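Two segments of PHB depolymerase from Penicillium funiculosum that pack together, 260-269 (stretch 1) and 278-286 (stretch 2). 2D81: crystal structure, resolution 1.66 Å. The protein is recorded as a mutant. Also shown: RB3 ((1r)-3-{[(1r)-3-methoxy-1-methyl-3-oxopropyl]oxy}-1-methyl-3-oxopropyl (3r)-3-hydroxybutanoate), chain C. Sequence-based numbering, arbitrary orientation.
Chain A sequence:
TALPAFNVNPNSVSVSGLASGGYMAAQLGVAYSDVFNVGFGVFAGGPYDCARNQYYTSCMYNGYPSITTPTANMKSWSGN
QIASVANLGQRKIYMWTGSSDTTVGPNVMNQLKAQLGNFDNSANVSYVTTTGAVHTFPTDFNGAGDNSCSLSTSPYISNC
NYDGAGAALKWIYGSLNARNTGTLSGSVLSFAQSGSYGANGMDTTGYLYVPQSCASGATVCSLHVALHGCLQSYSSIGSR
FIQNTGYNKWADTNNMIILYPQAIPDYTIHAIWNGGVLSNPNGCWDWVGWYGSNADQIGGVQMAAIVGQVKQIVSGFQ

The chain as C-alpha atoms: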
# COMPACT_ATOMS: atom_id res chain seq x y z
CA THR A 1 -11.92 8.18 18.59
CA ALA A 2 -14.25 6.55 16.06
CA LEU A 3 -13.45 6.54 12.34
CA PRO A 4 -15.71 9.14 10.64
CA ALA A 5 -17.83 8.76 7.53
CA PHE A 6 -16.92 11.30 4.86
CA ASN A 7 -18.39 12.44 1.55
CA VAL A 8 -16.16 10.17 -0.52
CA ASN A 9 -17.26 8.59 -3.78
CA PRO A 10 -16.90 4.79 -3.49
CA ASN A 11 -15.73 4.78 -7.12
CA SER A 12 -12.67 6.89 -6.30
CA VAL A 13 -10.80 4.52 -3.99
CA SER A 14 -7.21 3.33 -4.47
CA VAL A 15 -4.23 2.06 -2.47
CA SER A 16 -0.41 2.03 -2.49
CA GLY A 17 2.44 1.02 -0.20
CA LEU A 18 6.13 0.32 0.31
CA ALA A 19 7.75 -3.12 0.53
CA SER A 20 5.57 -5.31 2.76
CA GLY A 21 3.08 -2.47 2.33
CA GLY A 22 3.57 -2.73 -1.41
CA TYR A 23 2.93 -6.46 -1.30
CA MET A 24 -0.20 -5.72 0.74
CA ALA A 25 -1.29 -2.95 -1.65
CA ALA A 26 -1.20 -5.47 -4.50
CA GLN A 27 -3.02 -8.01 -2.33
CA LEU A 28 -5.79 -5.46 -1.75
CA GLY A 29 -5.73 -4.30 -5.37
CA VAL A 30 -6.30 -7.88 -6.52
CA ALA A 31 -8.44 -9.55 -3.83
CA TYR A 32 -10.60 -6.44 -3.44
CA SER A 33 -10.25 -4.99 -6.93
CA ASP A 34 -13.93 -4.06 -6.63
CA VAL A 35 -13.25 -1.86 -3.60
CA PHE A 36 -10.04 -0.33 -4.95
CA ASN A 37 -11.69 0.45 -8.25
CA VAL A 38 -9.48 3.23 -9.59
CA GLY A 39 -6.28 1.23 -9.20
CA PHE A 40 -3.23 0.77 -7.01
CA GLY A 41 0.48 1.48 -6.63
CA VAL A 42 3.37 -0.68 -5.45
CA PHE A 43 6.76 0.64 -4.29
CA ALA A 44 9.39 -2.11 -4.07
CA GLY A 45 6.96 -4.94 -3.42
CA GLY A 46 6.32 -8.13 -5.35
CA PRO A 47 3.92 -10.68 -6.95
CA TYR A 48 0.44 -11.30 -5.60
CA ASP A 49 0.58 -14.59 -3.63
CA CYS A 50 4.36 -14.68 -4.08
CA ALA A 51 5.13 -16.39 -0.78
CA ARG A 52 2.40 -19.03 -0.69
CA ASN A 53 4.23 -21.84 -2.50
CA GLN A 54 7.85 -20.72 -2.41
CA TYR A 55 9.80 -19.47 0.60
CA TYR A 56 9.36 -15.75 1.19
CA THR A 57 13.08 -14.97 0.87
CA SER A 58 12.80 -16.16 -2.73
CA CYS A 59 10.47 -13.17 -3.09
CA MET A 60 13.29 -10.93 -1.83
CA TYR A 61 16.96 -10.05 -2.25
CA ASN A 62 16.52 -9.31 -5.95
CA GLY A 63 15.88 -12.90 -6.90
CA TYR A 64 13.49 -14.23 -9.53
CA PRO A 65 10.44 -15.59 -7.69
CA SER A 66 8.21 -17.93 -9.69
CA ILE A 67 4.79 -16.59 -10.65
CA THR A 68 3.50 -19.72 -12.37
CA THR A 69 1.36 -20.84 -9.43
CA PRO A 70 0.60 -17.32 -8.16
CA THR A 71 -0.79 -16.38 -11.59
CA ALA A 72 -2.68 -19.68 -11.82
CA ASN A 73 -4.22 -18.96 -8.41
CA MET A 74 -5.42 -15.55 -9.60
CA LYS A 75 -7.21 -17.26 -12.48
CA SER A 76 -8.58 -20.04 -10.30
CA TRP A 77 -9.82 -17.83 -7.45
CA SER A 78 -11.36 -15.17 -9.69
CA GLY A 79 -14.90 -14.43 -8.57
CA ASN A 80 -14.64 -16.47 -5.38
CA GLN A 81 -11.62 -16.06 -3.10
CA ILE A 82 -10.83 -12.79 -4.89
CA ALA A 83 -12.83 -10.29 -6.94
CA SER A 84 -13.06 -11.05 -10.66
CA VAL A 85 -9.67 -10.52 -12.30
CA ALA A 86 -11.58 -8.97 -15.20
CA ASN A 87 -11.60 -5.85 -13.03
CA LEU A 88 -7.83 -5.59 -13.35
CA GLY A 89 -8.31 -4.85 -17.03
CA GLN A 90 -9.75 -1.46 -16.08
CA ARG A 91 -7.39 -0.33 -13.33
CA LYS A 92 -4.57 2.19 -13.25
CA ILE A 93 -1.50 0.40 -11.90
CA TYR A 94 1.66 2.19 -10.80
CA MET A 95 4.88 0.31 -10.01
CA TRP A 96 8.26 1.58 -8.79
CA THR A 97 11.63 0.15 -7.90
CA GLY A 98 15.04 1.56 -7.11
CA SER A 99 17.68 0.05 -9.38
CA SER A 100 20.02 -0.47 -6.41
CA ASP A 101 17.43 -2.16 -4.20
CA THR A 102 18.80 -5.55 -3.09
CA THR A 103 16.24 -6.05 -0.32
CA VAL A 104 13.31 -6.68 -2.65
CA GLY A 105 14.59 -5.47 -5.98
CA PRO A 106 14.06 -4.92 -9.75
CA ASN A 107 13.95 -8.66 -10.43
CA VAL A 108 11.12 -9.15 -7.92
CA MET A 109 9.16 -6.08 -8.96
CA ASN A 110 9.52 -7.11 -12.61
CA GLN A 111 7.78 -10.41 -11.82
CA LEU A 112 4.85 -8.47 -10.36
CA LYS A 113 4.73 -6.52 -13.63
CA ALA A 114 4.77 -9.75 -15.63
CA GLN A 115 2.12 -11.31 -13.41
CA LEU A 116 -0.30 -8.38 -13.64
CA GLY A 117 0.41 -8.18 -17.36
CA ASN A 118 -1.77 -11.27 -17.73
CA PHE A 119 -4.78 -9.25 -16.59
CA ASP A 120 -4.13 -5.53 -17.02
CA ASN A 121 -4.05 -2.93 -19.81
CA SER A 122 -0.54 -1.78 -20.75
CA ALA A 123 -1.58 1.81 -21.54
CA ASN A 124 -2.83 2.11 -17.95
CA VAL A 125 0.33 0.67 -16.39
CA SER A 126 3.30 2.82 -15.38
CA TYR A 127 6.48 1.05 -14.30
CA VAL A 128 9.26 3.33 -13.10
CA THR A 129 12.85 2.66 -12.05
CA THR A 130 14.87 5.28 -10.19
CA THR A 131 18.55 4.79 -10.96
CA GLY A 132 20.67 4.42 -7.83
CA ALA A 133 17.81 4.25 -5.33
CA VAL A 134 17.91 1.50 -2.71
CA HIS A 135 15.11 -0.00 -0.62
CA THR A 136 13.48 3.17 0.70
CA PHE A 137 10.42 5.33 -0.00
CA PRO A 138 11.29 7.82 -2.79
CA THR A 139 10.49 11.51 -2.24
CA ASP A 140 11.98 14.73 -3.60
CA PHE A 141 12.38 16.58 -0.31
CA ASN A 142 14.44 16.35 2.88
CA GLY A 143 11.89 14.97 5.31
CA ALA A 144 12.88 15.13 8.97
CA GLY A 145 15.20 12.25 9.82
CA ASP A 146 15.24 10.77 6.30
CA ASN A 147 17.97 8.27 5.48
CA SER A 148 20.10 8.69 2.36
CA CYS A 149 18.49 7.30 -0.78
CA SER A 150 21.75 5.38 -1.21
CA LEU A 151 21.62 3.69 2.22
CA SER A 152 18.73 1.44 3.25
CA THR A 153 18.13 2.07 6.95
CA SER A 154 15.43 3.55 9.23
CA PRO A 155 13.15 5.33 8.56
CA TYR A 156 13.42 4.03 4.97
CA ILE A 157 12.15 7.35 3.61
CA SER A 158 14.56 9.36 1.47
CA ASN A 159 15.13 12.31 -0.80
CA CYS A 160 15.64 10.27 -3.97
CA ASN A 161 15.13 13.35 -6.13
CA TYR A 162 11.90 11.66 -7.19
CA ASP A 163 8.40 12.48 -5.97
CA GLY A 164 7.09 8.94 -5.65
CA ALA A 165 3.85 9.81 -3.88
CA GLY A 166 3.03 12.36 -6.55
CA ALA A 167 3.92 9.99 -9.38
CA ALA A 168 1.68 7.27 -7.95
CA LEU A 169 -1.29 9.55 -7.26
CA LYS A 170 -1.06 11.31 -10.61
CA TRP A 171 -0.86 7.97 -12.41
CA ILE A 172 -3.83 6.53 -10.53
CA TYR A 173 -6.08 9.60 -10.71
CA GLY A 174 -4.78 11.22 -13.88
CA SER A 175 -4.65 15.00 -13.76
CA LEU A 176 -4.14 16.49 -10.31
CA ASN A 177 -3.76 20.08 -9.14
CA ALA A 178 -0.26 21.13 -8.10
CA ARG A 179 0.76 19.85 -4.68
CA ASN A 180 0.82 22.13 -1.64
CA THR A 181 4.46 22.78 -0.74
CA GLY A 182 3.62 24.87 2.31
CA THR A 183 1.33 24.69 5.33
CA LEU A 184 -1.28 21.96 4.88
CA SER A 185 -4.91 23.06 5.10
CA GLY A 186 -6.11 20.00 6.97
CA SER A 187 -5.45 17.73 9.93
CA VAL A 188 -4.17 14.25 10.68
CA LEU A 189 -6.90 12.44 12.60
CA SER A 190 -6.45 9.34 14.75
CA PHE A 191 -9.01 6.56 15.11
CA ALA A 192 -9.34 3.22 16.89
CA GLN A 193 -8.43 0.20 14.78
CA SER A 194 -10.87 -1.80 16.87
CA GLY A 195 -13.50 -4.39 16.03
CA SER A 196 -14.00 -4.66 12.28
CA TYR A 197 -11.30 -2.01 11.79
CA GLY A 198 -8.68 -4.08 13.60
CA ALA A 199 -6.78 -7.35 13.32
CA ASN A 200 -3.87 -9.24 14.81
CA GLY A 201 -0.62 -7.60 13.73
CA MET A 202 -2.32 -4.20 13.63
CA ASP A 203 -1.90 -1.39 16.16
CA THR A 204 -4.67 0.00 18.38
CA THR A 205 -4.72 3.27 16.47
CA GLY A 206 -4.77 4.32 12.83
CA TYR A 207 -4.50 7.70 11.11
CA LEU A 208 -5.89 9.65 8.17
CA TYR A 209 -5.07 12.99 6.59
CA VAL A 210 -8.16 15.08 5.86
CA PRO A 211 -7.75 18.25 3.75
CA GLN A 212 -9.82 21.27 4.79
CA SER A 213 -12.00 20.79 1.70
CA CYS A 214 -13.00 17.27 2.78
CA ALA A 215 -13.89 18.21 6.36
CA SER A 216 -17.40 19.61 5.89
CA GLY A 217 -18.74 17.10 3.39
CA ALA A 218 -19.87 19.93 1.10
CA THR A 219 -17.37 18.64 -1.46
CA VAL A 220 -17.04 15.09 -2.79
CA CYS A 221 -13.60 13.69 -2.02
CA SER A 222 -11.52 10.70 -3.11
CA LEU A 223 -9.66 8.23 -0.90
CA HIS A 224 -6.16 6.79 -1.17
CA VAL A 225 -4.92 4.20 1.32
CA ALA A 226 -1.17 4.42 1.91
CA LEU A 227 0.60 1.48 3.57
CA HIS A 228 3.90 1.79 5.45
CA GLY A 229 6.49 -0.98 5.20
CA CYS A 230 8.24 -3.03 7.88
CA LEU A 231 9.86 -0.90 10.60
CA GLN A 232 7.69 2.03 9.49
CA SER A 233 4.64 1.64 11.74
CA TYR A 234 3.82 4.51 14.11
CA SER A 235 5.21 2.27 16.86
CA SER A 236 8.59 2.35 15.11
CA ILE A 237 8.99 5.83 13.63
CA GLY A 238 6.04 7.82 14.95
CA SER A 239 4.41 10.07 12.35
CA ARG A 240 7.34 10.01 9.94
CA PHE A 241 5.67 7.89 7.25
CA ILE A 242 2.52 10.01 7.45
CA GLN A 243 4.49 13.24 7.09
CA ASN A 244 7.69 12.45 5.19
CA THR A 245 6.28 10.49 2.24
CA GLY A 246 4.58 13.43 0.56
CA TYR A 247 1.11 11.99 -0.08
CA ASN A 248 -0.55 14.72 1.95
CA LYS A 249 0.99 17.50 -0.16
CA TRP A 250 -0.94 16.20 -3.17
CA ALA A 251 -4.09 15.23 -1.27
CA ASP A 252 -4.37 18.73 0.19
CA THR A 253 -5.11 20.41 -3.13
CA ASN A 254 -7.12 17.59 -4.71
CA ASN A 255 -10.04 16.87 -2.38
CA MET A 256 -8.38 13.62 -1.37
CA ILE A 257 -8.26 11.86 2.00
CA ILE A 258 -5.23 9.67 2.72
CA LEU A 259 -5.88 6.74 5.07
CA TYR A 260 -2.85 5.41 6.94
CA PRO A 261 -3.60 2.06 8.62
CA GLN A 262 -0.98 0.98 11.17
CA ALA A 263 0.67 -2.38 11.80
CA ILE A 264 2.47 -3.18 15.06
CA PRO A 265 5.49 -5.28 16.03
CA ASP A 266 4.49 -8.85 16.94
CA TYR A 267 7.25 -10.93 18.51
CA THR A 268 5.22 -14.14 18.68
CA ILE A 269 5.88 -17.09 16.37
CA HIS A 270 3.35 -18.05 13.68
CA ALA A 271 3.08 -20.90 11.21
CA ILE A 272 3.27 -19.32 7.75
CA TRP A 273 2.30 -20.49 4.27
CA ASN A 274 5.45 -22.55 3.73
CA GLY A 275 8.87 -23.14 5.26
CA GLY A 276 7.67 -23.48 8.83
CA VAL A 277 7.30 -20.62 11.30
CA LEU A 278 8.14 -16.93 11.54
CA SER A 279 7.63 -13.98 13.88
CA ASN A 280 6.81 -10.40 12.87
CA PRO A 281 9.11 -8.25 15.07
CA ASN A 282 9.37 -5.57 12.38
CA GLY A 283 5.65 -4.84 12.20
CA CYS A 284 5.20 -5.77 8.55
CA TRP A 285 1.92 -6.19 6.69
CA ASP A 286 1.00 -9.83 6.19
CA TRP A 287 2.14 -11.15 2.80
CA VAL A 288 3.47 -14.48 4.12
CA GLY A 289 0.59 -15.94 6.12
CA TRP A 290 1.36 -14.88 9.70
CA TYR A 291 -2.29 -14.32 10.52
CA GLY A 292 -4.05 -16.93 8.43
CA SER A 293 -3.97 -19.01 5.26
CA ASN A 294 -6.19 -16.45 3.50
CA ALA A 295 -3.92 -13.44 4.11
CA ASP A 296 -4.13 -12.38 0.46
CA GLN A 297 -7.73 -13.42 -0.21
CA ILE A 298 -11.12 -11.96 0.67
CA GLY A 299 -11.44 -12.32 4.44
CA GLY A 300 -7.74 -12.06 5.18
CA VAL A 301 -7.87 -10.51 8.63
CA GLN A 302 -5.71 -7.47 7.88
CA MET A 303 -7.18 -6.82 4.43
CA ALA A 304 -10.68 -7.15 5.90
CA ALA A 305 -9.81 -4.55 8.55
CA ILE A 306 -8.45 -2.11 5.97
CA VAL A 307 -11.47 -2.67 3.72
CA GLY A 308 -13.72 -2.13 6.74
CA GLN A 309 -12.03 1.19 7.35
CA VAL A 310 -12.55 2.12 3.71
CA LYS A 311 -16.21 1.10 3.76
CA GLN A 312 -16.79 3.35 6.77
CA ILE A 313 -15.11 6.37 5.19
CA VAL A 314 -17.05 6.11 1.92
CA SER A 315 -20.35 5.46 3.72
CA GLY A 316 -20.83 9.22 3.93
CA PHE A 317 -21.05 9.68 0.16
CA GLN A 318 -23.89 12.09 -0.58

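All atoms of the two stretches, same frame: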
# COMPACT_ATOMS: atom_id res chain seq x y z
N TYR A 260 -4.10 6.07 6.56
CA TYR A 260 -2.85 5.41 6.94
C TYR A 260 -3.06 4.35 8.02
O TYR A 260 -2.91 4.63 9.21
CB TYR A 260 -1.83 6.43 7.49
CG TYR A 260 -1.37 7.50 6.53
CD1 TYR A 260 -2.01 8.75 6.48
CD2 TYR A 260 -0.28 7.29 5.70
CE1 TYR A 260 -1.56 9.75 5.62
CE2 TYR A 260 0.18 8.28 4.84
CZ TYR A 260 -0.46 9.51 4.80
OH TYR A 260 -0.01 10.49 3.95
N PRO A 261 -3.40 3.11 7.62
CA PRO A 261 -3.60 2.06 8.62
C PRO A 261 -2.24 1.75 9.26
O PRO A 261 -1.21 1.98 8.64
CB PRO A 261 -4.12 0.88 7.79
CG PRO A 261 -4.75 1.55 6.58
CD PRO A 261 -3.75 2.64 6.27
N GLN A 262 -2.24 1.22 10.48
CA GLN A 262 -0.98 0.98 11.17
C GLN A 262 -0.82 -0.47 11.61
O GLN A 262 -1.69 -1.02 12.28
CB GLN A 262 -0.85 1.88 12.40
CG GLN A 262 -0.91 3.38 12.11
CD GLN A 262 0.21 3.86 11.21
OE1 GLN A 262 1.37 3.50 11.39
NE2 GLN A 262 -0.14 4.68 10.23
N ALA A 263 0.31 -1.08 11.25
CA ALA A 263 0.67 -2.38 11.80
C ALA A 263 1.37 -2.16 13.14
O ALA A 263 1.50 -1.03 13.60
CB ALA A 263 1.59 -3.13 10.83
N ILE A 264 1.82 -3.25 13.76
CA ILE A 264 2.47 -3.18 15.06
C ILE A 264 3.43 -4.36 15.21
O ILE A 264 3.16 -5.45 14.72
CB ILE A 264 1.42 -3.22 16.21
CG1 ILE A 264 2.09 -3.05 17.57
CG2 ILE A 264 0.68 -4.55 16.18
CD1 ILE A 264 2.56 -1.64 17.85
N PRO A 265 4.58 -4.15 15.87
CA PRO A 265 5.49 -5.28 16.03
C PRO A 265 4.79 -6.42 16.76
O PRO A 265 4.01 -6.19 17.69
CB PRO A 265 6.64 -4.68 16.83
CG PRO A 265 6.70 -3.28 16.30
CD PRO A 265 5.23 -2.89 16.27
N ASP A 266 5.06 -7.65 16.33
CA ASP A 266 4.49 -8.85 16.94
C ASP A 266 5.60 -9.89 17.07
O ASP A 266 6.03 -10.48 16.08
CB ASP A 266 3.34 -9.38 16.06
CG ASP A 266 2.87 -10.76 16.48
OD1 ASP A 266 3.15 -11.19 17.62
OD2 ASP A 266 2.20 -11.43 15.66
N TYR A 267 6.06 -10.10 18.29
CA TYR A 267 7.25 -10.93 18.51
C TYR A 267 6.93 -12.41 18.60
O TYR A 267 7.83 -13.25 18.68
CB TYR A 267 7.97 -10.48 19.78
CG TYR A 267 8.29 -9.00 19.80
CD1 TYR A 267 7.64 -8.13 20.67
CD2 TYR A 267 9.22 -8.47 18.91
CE1 TYR A 267 7.91 -6.76 20.65
CE2 TYR A 267 9.50 -7.11 18.88
CZ TYR A 267 8.83 -6.26 19.75
OH TYR A 267 9.10 -4.91 19.73
N THR A 268 5.64 -12.74 18.57
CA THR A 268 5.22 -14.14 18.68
C THR A 268 5.45 -14.90 17.38
O THR A 268 5.51 -14.31 16.30
CB THR A 268 3.73 -14.25 19.08
OG1 THR A 268 2.90 -13.75 18.04
CG2 THR A 268 3.46 -13.47 20.36
N ILE A 269 5.58 -16.22 17.51
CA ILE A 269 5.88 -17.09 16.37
C ILE A 269 4.59 -17.63 15.75
O ILE A 269 3.69 -18.08 16.46
CB ILE A 269 6.76 -18.29 16.82
CG1 ILE A 269 8.10 -17.78 17.35
CG2 ILE A 269 6.97 -19.25 15.66
CD1 ILE A 269 8.92 -17.01 16.33
N LEU A 278 7.50 -18.24 11.63
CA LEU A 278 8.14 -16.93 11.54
C LEU A 278 7.43 -15.94 12.47
O LEU A 278 6.21 -15.99 12.63
CB LEU A 278 8.06 -16.42 10.09
CG LEU A 278 9.01 -15.29 9.70
CD1 LEU A 278 10.43 -15.83 9.66
CD2 LEU A 278 8.62 -14.73 8.34
N SER A 279 8.20 -15.06 13.09
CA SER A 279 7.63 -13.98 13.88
C SER A 279 7.54 -12.72 13.04
O SER A 279 7.99 -12.71 11.89
CB SER A 279 8.47 -13.74 15.14
OG SER A 279 9.83 -13.48 14.81
N ASN A 280 6.97 -11.66 13.60
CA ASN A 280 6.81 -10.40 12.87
C ASN A 280 7.28 -9.23 13.73
O ASN A 280 6.55 -8.26 13.95
CB ASN A 280 5.33 -10.24 12.49
CG ASN A 280 5.06 -8.97 11.71
OD1 ASN A 280 5.95 -8.40 11.07
ND2 ASN A 280 3.81 -8.52 11.76
N PRO A 281 8.53 -9.30 14.22
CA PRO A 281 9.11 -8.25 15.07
C PRO A 281 9.21 -6.87 14.43
O PRO A 281 9.31 -5.87 15.13
CB PRO A 281 10.47 -8.83 15.43
CG PRO A 281 10.84 -9.58 14.19
CD PRO A 281 9.55 -10.30 13.87
N ASN A 282 9.20 -6.83 13.10
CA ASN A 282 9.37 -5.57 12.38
C ASN A 282 8.05 -4.85 12.08
O ASN A 282 8.05 -3.74 11.56
CB ASN A 282 10.13 -5.82 11.07
CG ASN A 282 11.57 -6.27 11.30
OD1 ASN A 282 12.22 -6.79 10.40
ND2 ASN A 282 12.06 -6.06 12.52
N GLY A 283 6.93 -5.49 12.41
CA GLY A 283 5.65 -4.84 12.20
C GLY A 283 5.35 -4.66 10.73
O GLY A 283 5.01 -3.55 10.27
N CYS A 284 5.48 -5.75 9.98
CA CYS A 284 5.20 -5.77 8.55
C CYS A 284 3.73 -6.08 8.31
O CYS A 284 3.08 -6.69 9.15
CB CYS A 284 5.99 -6.86 7.87
SG CYS A 284 7.79 -6.97 8.12
N TRP A 285 3.22 -5.71 7.13
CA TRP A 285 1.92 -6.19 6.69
C TRP A 285 2.04 -7.64 6.23
O TRP A 285 3.10 -8.07 5.77
CB TRP A 285 1.38 -5.32 5.55
CG TRP A 285 1.13 -3.92 5.98
CD1 TRP A 285 1.93 -2.84 5.75
CD2 TRP A 285 0.05 -3.46 6.79
NE1 TRP A 285 1.40 -1.73 6.37
CE2 TRP A 285 0.25 -2.09 7.02
CE3 TRP A 285 -1.08 -4.09 7.34
CZ2 TRP A 285 -0.63 -1.32 7.78
CZ3 TRP A 285 -1.96 -3.32 8.10
CH2 TRP A 285 -1.73 -1.95 8.32
N ASP A 286 0.95 -8.38 6.37
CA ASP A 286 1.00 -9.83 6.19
C ASP A 286 0.93 -10.26 4.72
O ASP A 286 -0.15 -10.30 4.13
CB ASP A 286 -0.14 -10.49 6.97
CG ASP A 286 -0.03 -12.00 7.01
OD1 ASP A 286 0.98 -12.54 6.51
OD2 ASP A 286 -0.96 -12.64 7.54
O1M RB3 C . 13.21 -5.84 4.32
C1A RB3 C . 12.00 -5.57 4.36
O1A RB3 C . 11.38 -5.12 5.35
C2A RB3 C . 11.19 -5.81 3.08
C3A RB3 C . 10.01 -6.76 3.33
C4A RB3 C . 9.27 -6.98 2.02
O3A RB3 C . 10.52 -8.02 3.81
C1B RB3 C . 9.72 -8.57 4.76
O1B RB3 C . 8.52 -8.27 4.84
C2B RB3 C . 10.34 -9.57 5.74
C3B RB3 C . 9.30 -10.40 6.50
C4B RB3 C . 8.48 -11.28 5.55
O3B RB3 C . 9.97 -11.26 7.44
C1C RB3 C . 10.23 -10.63 8.62
O1C RB3 C . 10.50 -9.43 8.64
C2C RB3 C . 10.19 -11.44 9.91
C3C RB3 C . 11.55 -11.42 10.62
C4C RB3 C . 11.51 -12.26 11.90
O3C RB3 C . 12.56 -11.91 9.74
O HOH W 1 10.01 -11.89 17.41

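The two stretches run antiparallel, but true sheet pairing is confined to one short patch. There Asp 266 and Asn 280 form a hydrogen-bonded pair: Asp 266 N donates to Asn 280 O and Asn 280 N donates to Asp 266 O, both at 2.9 Å, the first nearly straight and the second more bent. The pairing soon gives way, because the chain of stretch 1 turns a corner at Thr 268. Its carbonyl, Thr 268 O, meets Ser 279 CA at 3.2 Å in a CA-H...O contact and finds no conventional partner.

Stretch 2 leaves the pair through a type I turn from Asn 280 to Gly 283. Proline suits the second position of this turn, since its ring fixes phi near the required -60°. Gly 283 has positive phi, which favours glycine, and it lies tight against stretch 1: a CB would stand 3.2 Å from Pro 265 N. Its CA instead approaches Ile 264 O at 3.6 Å in a second CA-H...O contact.

The amide of Asn 280 braces the chain after the turn, with OD1 accepting from Cys 284 N (2.9 Å) and ND2 donating to Cys 284 O (3.3 Å). Asp 266 plays a similar part in stretch 1: its OD1 accepts from Thr 268 N (3.1 Å) and Thr 268 OG1 (2.6 Å), tying down the corner.

Apolar contacts flank the pair. Ala 263 CB sits over the face of Trp 285, 4.1 Å from the centroid of its six-membered ring, a CH-pi contact for which a small methyl is well suited. Pro 261 CB packs against Trp 285 CH2 at 3.7 Å. Farther along, Pro 281 CB meets the ring edge of Tyr 267 at CD2, also 3.7 Å away, while a water links Tyr 267 O (2.9 Å) to Ser 279 OG (3.1 Å).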